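Local coordinates for protein succinylglutamate desuccinylase/aspartoacylase (Shewanella frigidimarina, PDB 3LWU) that binds zinc and is probably a hydrolase acting on ester bonds, as a member of the succinylglutamate desuccinylase/aspartoacylase family, at residues 53-62 with 86-96; 151-162 with 176-186. All blocks are in the same frame, centred on the assembly; numbering follows the deposited sequence.

Contact 1. Residues 53-62 with 86-96; sequences APSVYIQANV and LGDITLAPLAN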
loop_
_atom_site.group_PDB
_atom_site.type_symbol
_atom_site.label_atom_id
_atom_site.label_comp_id
_atom_site.label_asym_id
_atom_site.label_seq_id
_atom_site.Cartn_x
_atom_site.Cartn_y
_atom_site.Cartn_z
ATOM N N ALA A 53 -23.783 -3.320 -40.705
ATOM C CA ALA A 53 -23.984 -3.997 -39.432
ATOM C C ALA A 53 -23.532 -3.139 -38.240
ATOM O O ALA A 53 -22.582 -2.341 -38.325
ATOM C CB ALA A 53 -23.313 -5.398 -39.437
ATOM N N PRO A 54 -24.231 -3.301 -37.123
ATOM C CA PRO A 54 -23.812 -2.661 -35.882
ATOM C C PRO A 54 -22.366 -3.048 -35.481
ATOM O O PRO A 54 -21.953 -4.180 -35.693
ATOM C CB PRO A 54 -24.808 -3.192 -34.856
ATOM C CG PRO A 54 -25.904 -3.837 -35.632
ATOM C CD PRO A 54 -25.360 -4.226 -36.934
ATOM N N SER A 55 -21.635 -2.086 -34.931
ATOM C CA SER A 55 -20.284 -2.306 -34.470
ATOM C C SER A 55 -20.272 -2.427 -32.966
ATOM O O SER A 55 -21.199 -1.940 -32.273
ATOM C CB SER A 55 -19.367 -1.164 -34.910
ATOM O OG SER A 55 -19.778 0.071 -34.344
ATOM N N VAL A 56 -19.190 -3.017 -32.471
ATOM C CA VAL A 56 -19.063 -3.401 -31.089
ATOM C C VAL A 56 -17.714 -3.016 -30.532
ATOM O O VAL A 56 -16.677 -3.176 -31.200
ATOM C CB VAL A 56 -19.258 -4.931 -30.952
ATOM C CG1 VAL A 56 -19.200 -5.404 -29.479
ATOM C CG2 VAL A 56 -20.580 -5.324 -31.613
ATOM N N TYR A 57 -17.717 -2.542 -29.289
ATOM C CA TYR A 57 -16.473 -2.241 -28.552
ATOM C C TYR A 57 -16.543 -3.003 -27.248
ATOM O O TYR A 57 -17.527 -2.906 -26.515
ATOM C CB TYR A 57 -16.328 -0.754 -28.273
ATOM C CG TYR A 57 -15.180 -0.414 -27.343
ATOM C CD1 TYR A 57 -13.872 -0.348 -27.820
ATOM C CD2 TYR A 57 -15.391 -0.197 -25.993
ATOM C CE1 TYR A 57 -12.843 -0.045 -27.013
ATOM C CE2 TYR A 57 -14.334 0.084 -25.149
ATOM C CZ TYR A 57 -13.060 0.164 -25.670
ATOM O OH TYR A 57 -11.986 0.468 -24.868
ATOM N N ILE A 58 -15.535 -3.820 -27.001
ATOM C CA ILE A 58 -15.501 -4.675 -25.820
ATOM C C ILE A 58 -14.200 -4.422 -25.102
ATOM O O ILE A 58 -13.167 -4.498 -25.740
ATOM C CB ILE A 58 -15.547 -6.143 -26.218
ATOM C CG1 ILE A 58 -16.827 -6.441 -27.012
ATOM C CG2 ILE A 58 -15.487 -7.042 -24.962
ATOM C CD1 ILE A 58 -16.916 -7.920 -27.562
ATOM N N GLN A 59 -14.237 -4.092 -23.810
ATOM C CA GLN A 59 -13.025 -3.870 -23.027
ATOM C C GLN A 59 -13.073 -4.681 -21.738
ATOM O O GLN A 59 -14.133 -5.033 -21.276
ATOM C CB GLN A 59 -12.768 -2.388 -22.719
ATOM C CG GLN A 59 -13.829 -1.685 -21.811
ATOM C CD GLN A 59 -13.437 -0.275 -21.432
ATOM O OE1 GLN A 59 -12.768 0.408 -22.205
ATOM N NE2 GLN A 59 -13.843 0.166 -20.227
ATOM N N ALA A 60 -11.906 -5.004 -21.193
ATOM C CA ALA A 60 -11.803 -5.686 -19.913
ATOM C C ALA A 60 -10.771 -5.030 -19.019
ATOM O O ALA A 60 -9.827 -4.387 -19.523
ATOM C CB ALA A 60 -11.408 -7.192 -20.120
ATOM N N ASN A 61 -10.940 -5.212 -17.701
ATOM C CA ASN A 61 -9.814 -5.125 -16.722
ATOM C C ASN A 61 -9.425 -3.690 -16.416
ATOM O O ASN A 61 -8.311 -3.417 -16.018
ATOM C CB ASN A 61 -8.621 -5.954 -17.237
ATOM C CG ASN A 61 -7.662 -6.480 -16.134
ATOM O OD1 ASN A 61 -6.689 -7.138 -16.489
ATOM N ND2 ASN A 61 -7.943 -6.235 -14.832
ATOM N N VAL A 62 -10.385 -2.766 -16.538
ATOM C CA VAL A 62 -10.168 -1.401 -16.079
ATOM C C VAL A 62 -9.909 -1.353 -14.581
ATOM O O VAL A 62 -9.130 -0.532 -14.085
ATOM C CB VAL A 62 -11.333 -0.500 -16.446
ATOM C CG1 VAL A 62 -11.215 0.835 -15.727
ATOM C CG2 VAL A 62 -11.349 -0.294 -17.961
ATOM N N LEU A 86 -20.005 -9.482 -39.486
ATOM C CA LEU A 86 -20.686 -8.520 -40.358
ATOM C C LEU A 86 -20.368 -7.090 -39.931
ATOM O O LEU A 86 -20.150 -6.218 -40.790
ATOM C CB LEU A 86 -22.192 -8.759 -40.363
ATOM C CG LEU A 86 -22.656 -10.158 -40.813
ATOM C CD1 LEU A 86 -24.183 -10.269 -40.687
ATOM C CD2 LEU A 86 -22.192 -10.478 -42.247
ATOM N N GLY A 87 -20.328 -6.850 -38.622
ATOM C CA GLY A 87 -20.029 -5.525 -38.109
ATOM C C GLY A 87 -18.696 -5.486 -37.408
ATOM O O GLY A 87 -18.257 -6.494 -36.858
ATOM N N ASP A 88 -18.054 -4.328 -37.396
ATOM C CA ASP A 88 -16.738 -4.209 -36.761
ATOM C C ASP A 88 -16.820 -4.618 -35.279
ATOM O O ASP A 88 -17.764 -4.235 -34.579
ATOM C CB ASP A 88 -16.193 -2.763 -36.861
ATOM C CG ASP A 88 -15.721 -2.384 -38.257
ATOM O OD1 ASP A 88 -15.534 -3.242 -39.154
ATOM O OD2 ASP A 88 -15.475 -1.176 -38.440
ATOM N N ILE A 89 -15.815 -5.374 -34.815
ATOM C CA ILE A 89 -15.665 -5.729 -33.405
ATOM C C ILE A 89 -14.290 -5.330 -32.984
ATOM O O ILE A 89 -13.296 -5.784 -33.556
ATOM C CB ILE A 89 -15.868 -7.222 -33.110
ATOM C CG1 ILE A 89 -17.232 -7.674 -33.641
ATOM C CG2 ILE A 89 -15.770 -7.528 -31.563
ATOM C CD1 ILE A 89 -17.488 -9.182 -33.526
ATOM N N THR A 90 -14.253 -4.464 -31.978
ATOM C CA THR A 90 -13.022 -3.952 -31.431
ATOM C C THR A 90 -12.902 -4.426 -29.986
ATOM O O THR A 90 -13.827 -4.255 -29.200
ATOM C CB THR A 90 -12.975 -2.413 -31.476
ATOM O OG1 THR A 90 -13.164 -1.979 -32.822
ATOM C CG2 THR A 90 -11.625 -1.922 -30.978
ATOM N N LEU A 91 -11.769 -5.033 -29.643
ATOM C CA LEU A 91 -11.592 -5.576 -28.318
ATOM C C LEU A 91 -10.363 -4.938 -27.680
ATOM O O LEU A 91 -9.316 -4.846 -28.313
ATOM C CB LEU A 91 -11.469 -7.106 -28.375
ATOM C CG LEU A 91 -12.699 -7.745 -29.055
ATOM C CD1 LEU A 91 -12.339 -8.028 -30.504
ATOM C CD2 LEU A 91 -13.139 -9.043 -28.357
ATOM N N ALA A 92 -10.517 -4.502 -26.424
ATOM C CA ALA A 92 -9.446 -3.850 -25.674
ATOM C C ALA A 92 -9.253 -4.600 -24.361
ATOM O O ALA A 92 -9.797 -4.199 -23.338
ATOM C CB ALA A 92 -9.760 -2.369 -25.414
ATOM N N PRO A 93 -8.506 -5.721 -24.395
ATOM C CA PRO A 93 -8.213 -6.353 -23.120
ATOM C C PRO A 93 -7.105 -5.590 -22.400
ATOM O O PRO A 93 -6.497 -4.697 -22.978
ATOM C CB PRO A 93 -7.754 -7.748 -23.528
ATOM C CG PRO A 93 -7.101 -7.545 -24.808
ATOM C CD PRO A 93 -7.888 -6.453 -25.510
ATOM N N LEU A 94 -6.862 -5.914 -21.143
ATOM C CA LEU A 94 -5.765 -5.277 -20.386
ATOM C C LEU A 94 -5.859 -3.745 -20.511
ATOM O O LEU A 94 -4.880 -3.075 -20.817
ATOM C CB LEU A 94 -4.407 -5.784 -20.890
ATOM C CG LEU A 94 -4.148 -7.298 -20.811
ATOM C CD1 LEU A 94 -2.848 -7.669 -21.619
ATOM C CD2 LEU A 94 -4.058 -7.904 -19.365
ATOM N N ALA A 95 -7.036 -3.192 -20.262
ATOM C CA ALA A 95 -7.304 -1.804 -20.612
ATOM C C ALA A 95 -6.780 -0.795 -19.606
ATOM O O ALA A 95 -6.861 0.393 -19.858
ATOM C CB ALA A 95 -8.819 -1.584 -20.856
ATOM N N ASN A 96 -6.262 -1.242 -18.461
ATOM C CA ASN A 96 -5.696 -0.329 -17.495
ATOM C C ASN A 96 -4.384 -0.865 -16.977
ATOM O O ASN A 96 -4.305 -1.371 -15.842
ATOM C CB ASN A 96 -6.690 -0.063 -16.358
ATOM C CG ASN A 96 -6.132 0.928 -15.319
ATOM O OD1 ASN A 96 -5.039 1.467 -15.522
ATOM N ND2 ASN A 96 -6.886 1.183 -14.218
HETATM O O HOH W 1 -19.689 -2.055 -38.472
HETATM O O HOH W 2 -15.798 -1.819 -33.315
#
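Leu86 CB meets Ala53 CB at 3.7 Å where two parallel strands, 56-60 and 89-92, come together as the two strands of a beta-alpha-beta unit whose helix is 68-80. Gly87 suits its place because a CB would run into Pro54 O, and its CA lies close enough to give that oxygen a CA-H...O contact. A water bridges Asp88 N to Ala53 O, and Asp88 O accepts from Val56 N at 2.8 Å; Asp88 OD1 accepts from Gly48 N. Ile89 lies alongside Ile58, both branched chains suiting the buried face that also carries Val56 and Leu91. On the other face Thr90 gives its N to Val56 O, and its OG1 reaches the same oxygen through a water. Leu91 CD2 packs against Ile58 CD1 at 4.0 Å, the two side chains pointing the same way, and Leu76 of helix 68-80 lies on Ile58. The small Ala92 makes room for Tyr57: with CG anti to the backbone N (chi1 171°), the phenol reaches alongside this position, and Tyr57 OH comes 3.6 Å from Ala92 CB. That hydroxyl donates in the carbonyl plane to a lone pair of Gln59 OE1, while Gln59 NE2 bonds Asp190 and Tyr124. Past Pro93 the chain turns off, Leu94 N bonding Asn70 OD1, and Ala95 N donates to Ala60 O at 3.1 Å. Asn96 is the N-cap of the next helix: its OD1 bonds Gly99 N, and its ND2 donates almost within the amide plane to Val62 O, 2.8 Å away.

Contact 2. Residues 151-162 with 176-186; sequences RSMLVETCQARL and VNLQAMAHQAD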
loop_
_atom_site.group_PDB
_atom_site.type_symbol
_atom_site.label_atom_id
_atom_site.label_comp_id
_atom_site.label_asym_id
_atom_site.label_seq_id
_atom_site.Cartn_x
_atom_site.Cartn_y
_atom_site.Cartn_z
ATOM N N ARG A 151 -22.691 11.141 -32.994
ATOM C CA ARG A 151 -21.542 10.311 -32.654
ATOM C C ARG A 151 -20.232 11.055 -32.900
ATOM O O ARG A 151 -19.318 10.982 -32.062
ATOM C CB ARG A 151 -21.558 8.969 -33.419
ATOM C CG ARG A 151 -20.279 8.166 -33.362
ATOM C CD ARG A 151 -20.469 6.758 -33.963
ATOM N NE ARG A 151 -21.248 5.878 -33.069
ATOM C CZ ARG A 151 -22.541 5.557 -33.231
ATOM N NH1 ARG A 151 -23.232 6.014 -34.262
ATOM N NH2 ARG A 151 -23.152 4.762 -32.348
ATOM N N SER A 152 -20.123 11.752 -34.033
ATOM C CA SER A 152 -18.922 12.579 -34.284
ATOM C C SER A 152 -18.673 13.579 -33.176
ATOM O O SER A 152 -17.522 13.806 -32.817
ATOM C CB SER A 152 -19.017 13.373 -35.569
ATOM O OG SER A 152 -19.325 12.498 -36.622
HETATM N N MSE A 153 -19.746 14.181 -32.666
HETATM C CA MSE A 153 -19.635 15.179 -31.613
HETATM C C MSE A 153 -19.165 14.535 -30.327
HETATM O O MSE A 153 -18.284 15.087 -29.661
HETATM C CB MSE A 153 -20.957 15.908 -31.375
HETATM C CG MSE A 153 -20.890 16.904 -30.216
HETATM SE SE MSE A 153 -21.447 16.167 -28.525
HETATM C CE MSE A 153 -23.324 15.756 -28.997
ATOM N N LEU A 154 -19.746 13.379 -29.970
ATOM C CA LEU A 154 -19.321 12.661 -28.761
ATOM C C LEU A 154 -17.833 12.267 -28.839
ATOM O O LEU A 154 -17.116 12.463 -27.855
ATOM C CB LEU A 154 -20.209 11.433 -28.435
ATOM C CG LEU A 154 -21.704 11.701 -28.112
ATOM C CD1 LEU A 154 -22.525 10.427 -28.026
ATOM C CD2 LEU A 154 -21.903 12.518 -26.831
ATOM N N VAL A 155 -17.367 11.766 -29.985
ATOM C CA VAL A 155 -15.953 11.449 -30.145
ATOM C C VAL A 155 -15.063 12.707 -30.022
ATOM O O VAL A 155 -14.149 12.734 -29.232
ATOM C CB VAL A 155 -15.671 10.655 -31.444
ATOM C CG1 VAL A 155 -14.181 10.297 -31.569
ATOM C CG2 VAL A 155 -16.515 9.370 -31.480
ATOM N N GLU A 156 -15.379 13.786 -30.724
ATOM C CA GLU A 156 -14.506 14.982 -30.728
ATOM C C GLU A 156 -14.389 15.683 -29.378
ATOM O O GLU A 156 -13.293 16.132 -29.005
ATOM C CB GLU A 156 -14.966 15.993 -31.790
ATOM C CG GLU A 156 -14.780 15.423 -33.207
ATOM C CD GLU A 156 -15.497 16.169 -34.324
ATOM O OE1 GLU A 156 -16.005 17.313 -34.103
ATOM O OE2 GLU A 156 -15.538 15.587 -35.443
ATOM N N THR A 157 -15.514 15.806 -28.673
ATOM C CA THR A 157 -15.540 16.525 -27.401
ATOM C C THR A 157 -14.805 15.710 -26.340
ATOM O O THR A 157 -14.191 16.247 -25.410
ATOM C CB THR A 157 -16.978 16.815 -26.922
ATOM O OG1 THR A 157 -17.716 15.593 -26.916
ATOM C CG2 THR A 157 -17.689 17.867 -27.828
ATOM N N CYS A 158 -14.863 14.397 -26.498
ATOM C CA CYS A 158 -14.075 13.507 -25.674
ATOM C C CYS A 158 -12.565 13.671 -25.907
ATOM O O CYS A 158 -11.777 13.827 -24.959
ATOM C CB CYS A 158 -14.487 12.088 -26.008
ATOM S SG CYS A 158 -14.645 11.115 -24.660
ATOM N N GLN A 159 -12.164 13.599 -27.172
ATOM C CA GLN A 159 -10.771 13.846 -27.578
ATOM C C GLN A 159 -10.255 15.229 -27.160
ATOM O O GLN A 159 -9.079 15.368 -26.797
ATOM C CB GLN A 159 -10.613 13.667 -29.087
ATOM C CG GLN A 159 -10.593 12.198 -29.501
ATOM C CD GLN A 159 -10.841 11.965 -30.991
ATOM O OE1 GLN A 159 -11.298 12.849 -31.726
ATOM N NE2 GLN A 159 -10.555 10.747 -31.433
ATOM N N ALA A 160 -11.132 16.229 -27.181
ATOM C CA ALA A 160 -10.772 17.585 -26.780
ATOM C C ALA A 160 -10.316 17.657 -25.321
ATOM O O ALA A 160 -9.505 18.496 -24.978
ATOM C CB ALA A 160 -11.970 18.596 -27.032
ATOM N N ARG A 161 -10.835 16.782 -24.460
ATOM C CA ARG A 161 -10.431 16.772 -23.052
ATOM C C ARG A 161 -8.931 16.486 -22.918
ATOM O O ARG A 161 -8.310 16.852 -21.913
ATOM C CB ARG A 161 -11.242 15.761 -22.219
ATOM C CG ARG A 161 -12.711 16.121 -21.918
ATOM C CD ARG A 161 -12.890 17.121 -20.760
ATOM N NE ARG A 161 -12.391 16.591 -19.479
ATOM C CZ ARG A 161 -11.959 17.328 -18.447
ATOM N NH1 ARG A 161 -11.934 18.657 -18.529
ATOM N NH2 ARG A 161 -11.514 16.727 -17.321
ATOM N N LEU A 162 -8.342 15.839 -23.922
ATOM C CA LEU A 162 -6.924 15.485 -23.861
ATOM C C LEU A 162 -5.946 16.654 -24.007
ATOM O O LEU A 162 -4.750 16.480 -23.786
ATOM C CB LEU A 162 -6.584 14.418 -24.906
ATOM C CG LEU A 162 -7.206 13.039 -24.720
ATOM C CD1 LEU A 162 -6.870 12.115 -25.914
ATOM C CD2 LEU A 162 -6.713 12.424 -23.426
ATOM N N VAL A 176 -10.878 8.832 -20.788
ATOM C CA VAL A 176 -11.161 9.519 -22.019
ATOM C C VAL A 176 -10.685 8.743 -23.268
ATOM O O VAL A 176 -11.421 8.663 -24.258
ATOM C CB VAL A 176 -10.581 10.959 -21.990
ATOM C CG1 VAL A 176 -10.519 11.555 -23.365
ATOM C CG2 VAL A 176 -11.425 11.813 -21.090
ATOM N N ASN A 177 -9.474 8.176 -23.225
ATOM C CA ASN A 177 -8.946 7.427 -24.360
ATOM C C ASN A 177 -9.816 6.195 -24.645
ATOM O O ASN A 177 -10.088 5.852 -25.794
ATOM C CB ASN A 177 -7.507 6.964 -24.070
ATOM C CG ASN A 177 -6.476 7.984 -24.452
ATOM O OD1 ASN A 177 -5.800 8.572 -23.593
ATOM N ND2 ASN A 177 -6.301 8.168 -25.724
ATOM N N LEU A 178 -10.262 5.529 -23.587
ATOM C CA LEU A 178 -11.145 4.373 -23.761
ATOM C C LEU A 178 -12.514 4.786 -24.300
ATOM O O LEU A 178 -13.085 4.106 -25.146
ATOM C CB LEU A 178 -11.313 3.610 -22.458
ATOM C CG LEU A 178 -10.005 3.023 -21.867
ATOM C CD1 LEU A 178 -10.296 2.323 -20.546
ATOM C CD2 LEU A 178 -9.245 2.081 -22.827
ATOM N N GLN A 179 -13.029 5.901 -23.795
ATOM C CA GLN A 179 -14.365 6.360 -24.079
ATOM C C GLN A 179 -14.454 6.806 -25.543
ATOM O O GLN A 179 -15.500 6.584 -26.216
ATOM C CB GLN A 179 -14.716 7.509 -23.112
ATOM C CG GLN A 179 -16.141 8.041 -23.197
ATOM C CD GLN A 179 -16.497 9.055 -22.083
ATOM O OE1 GLN A 179 -15.875 9.096 -21.015
ATOM N NE2 GLN A 179 -17.525 9.852 -22.332
ATOM N N ALA A 180 -13.379 7.438 -26.030
ATOM C CA ALA A 180 -13.298 7.895 -27.429
ATOM C C ALA A 180 -13.510 6.727 -28.376
ATOM O O ALA A 180 -14.214 6.865 -29.370
ATOM C CB ALA A 180 -11.962 8.544 -27.719
HETATM N N MSE A 181 -12.930 5.565 -28.054
HETATM C CA MSE A 181 -13.182 4.350 -28.847
HETATM C C MSE A 181 -14.607 3.810 -28.637
HETATM O O MSE A 181 -15.280 3.439 -29.607
HETATM C CB MSE A 181 -12.163 3.268 -28.524
HETATM C CG MSE A 181 -10.776 3.549 -29.047
HETATM SE SE MSE A 181 -9.540 2.068 -28.598
HETATM C CE MSE A 181 -9.483 2.382 -26.677
ATOM N N ALA A 182 -15.076 3.784 -27.389
ATOM C CA ALA A 182 -16.408 3.242 -27.077
ATOM C C ALA A 182 -17.503 4.013 -27.811
ATOM O O ALA A 182 -18.485 3.436 -28.297
ATOM C CB ALA A 182 -16.663 3.255 -25.554
ATOM N N HIS A 183 -17.316 5.324 -27.926
ATOM C CA HIS A 183 -18.298 6.192 -28.588
ATOM C C HIS A 183 -18.498 5.864 -30.085
ATOM O O HIS A 183 -19.533 6.186 -30.635
ATOM C CB HIS A 183 -17.923 7.671 -28.429
ATOM C CG HIS A 183 -18.382 8.292 -27.144
ATOM N ND1 HIS A 183 -19.637 8.085 -26.616
ATOM C CD2 HIS A 183 -17.752 9.145 -26.289
ATOM C CE1 HIS A 183 -19.753 8.761 -25.481
ATOM N NE2 HIS A 183 -18.630 9.429 -25.270
ATOM N N GLN A 184 -17.499 5.247 -30.714
ATOM C CA GLN A 184 -17.550 4.898 -32.105
ATOM C C GLN A 184 -18.467 3.718 -32.343
ATOM O O GLN A 184 -18.885 3.534 -33.468
ATOM C CB GLN A 184 -16.153 4.517 -32.651
ATOM C CG GLN A 184 -15.139 5.677 -32.821
ATOM C CD GLN A 184 -15.513 6.647 -33.961
ATOM O OE1 GLN A 184 -16.557 6.509 -34.636
ATOM N NE2 GLN A 184 -14.655 7.640 -34.171
ATOM N N ALA A 185 -18.766 2.930 -31.307
ATOM C CA ALA A 185 -19.479 1.661 -31.457
ATOM C C ALA A 185 -20.999 1.765 -31.202
ATOM O O ALA A 185 -21.457 2.640 -30.482
ATOM C CB ALA A 185 -18.884 0.626 -30.561
ATOM N N ASP A 186 -21.764 0.843 -31.769
ATOM C CA ASP A 186 -23.216 0.780 -31.523
ATOM C C ASP A 186 -23.546 0.015 -30.241
ATOM O O ASP A 186 -24.635 0.172 -29.654
ATOM C CB ASP A 186 -23.911 0.088 -32.698
ATOM C CG ASP A 186 -23.785 0.874 -33.987
ATOM O OD1 ASP A 186 -24.369 1.975 -34.053
ATOM O OD2 ASP A 186 -23.098 0.413 -34.929
#
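Extended through its first two torsions (chi1 168°) and then bent at chi3 (-74°), the Arg151 side chain carries its guanidinium to the type I turn of Ala182 to Ala185. Arg151 NE donates to His183 O at 3.0 Å, within that carbonyl's plane, whereas Arg151 NH2 comes to Ala185 O at 3.3 Å from above the plane. Asp186 OD1 lies 3.5 Å from Arg151 NH2 but well out of the guanidinium plane, a salt bridge of charge alone; Asp186 OD2 accepts from Ser55 N. A methionine in place of Arg151 would probably leave the turn less firmly gripped at His183 O and Ala185 O, and Asp186 without this opposite charge. Leu154 CB sits 3.8 Å above the centre of the flat His183 ring in a CH-pi contact, and Cys158 SG is at its edge. His183 NE2 accepts from Gln179 NE2 at 3.2 Å, which, with Leu154 over the face, limits how the ring can turn; Gln179 OE1 is taken by Phe125 N. Ala180, with only a methyl, lets its backbone approach Val155 (CA to CA 5.2 Å), and Val155 CG2 packs on His183 CB. Helix segments 151-160 and 176-182 run nearly antiparallel (167°). Leu154 also touches Pro237 and Trp238 of helix 230-247, while Ala182 and Ala185 rest on Tyr57 of strand 56-60.

In the fold
Contact 1 closes before contact 2 opens along the chain, and their centres lie about 14 Å apart within the catalytic domain. They touch where Ser55 O is probably hydrogen-bonded to Asp186 N (2.9 Å), just where strand 187-194 begins to pair with strand 56-60. Strand 56-60 is thus flanked by 89-92 and 187-194. Helix 68-80 covers the Ile58 face, while helix 170-182 covers the face of Tyr57 and Gln59, with helix 143-160 packed outside it, giving an alpha/beta/alpha layering. The zinc ligands His63 and Glu66 follow strand 56-60 and His192 lies on 187-194, so contact 1 borders the metal site and contact 2 stands away from it.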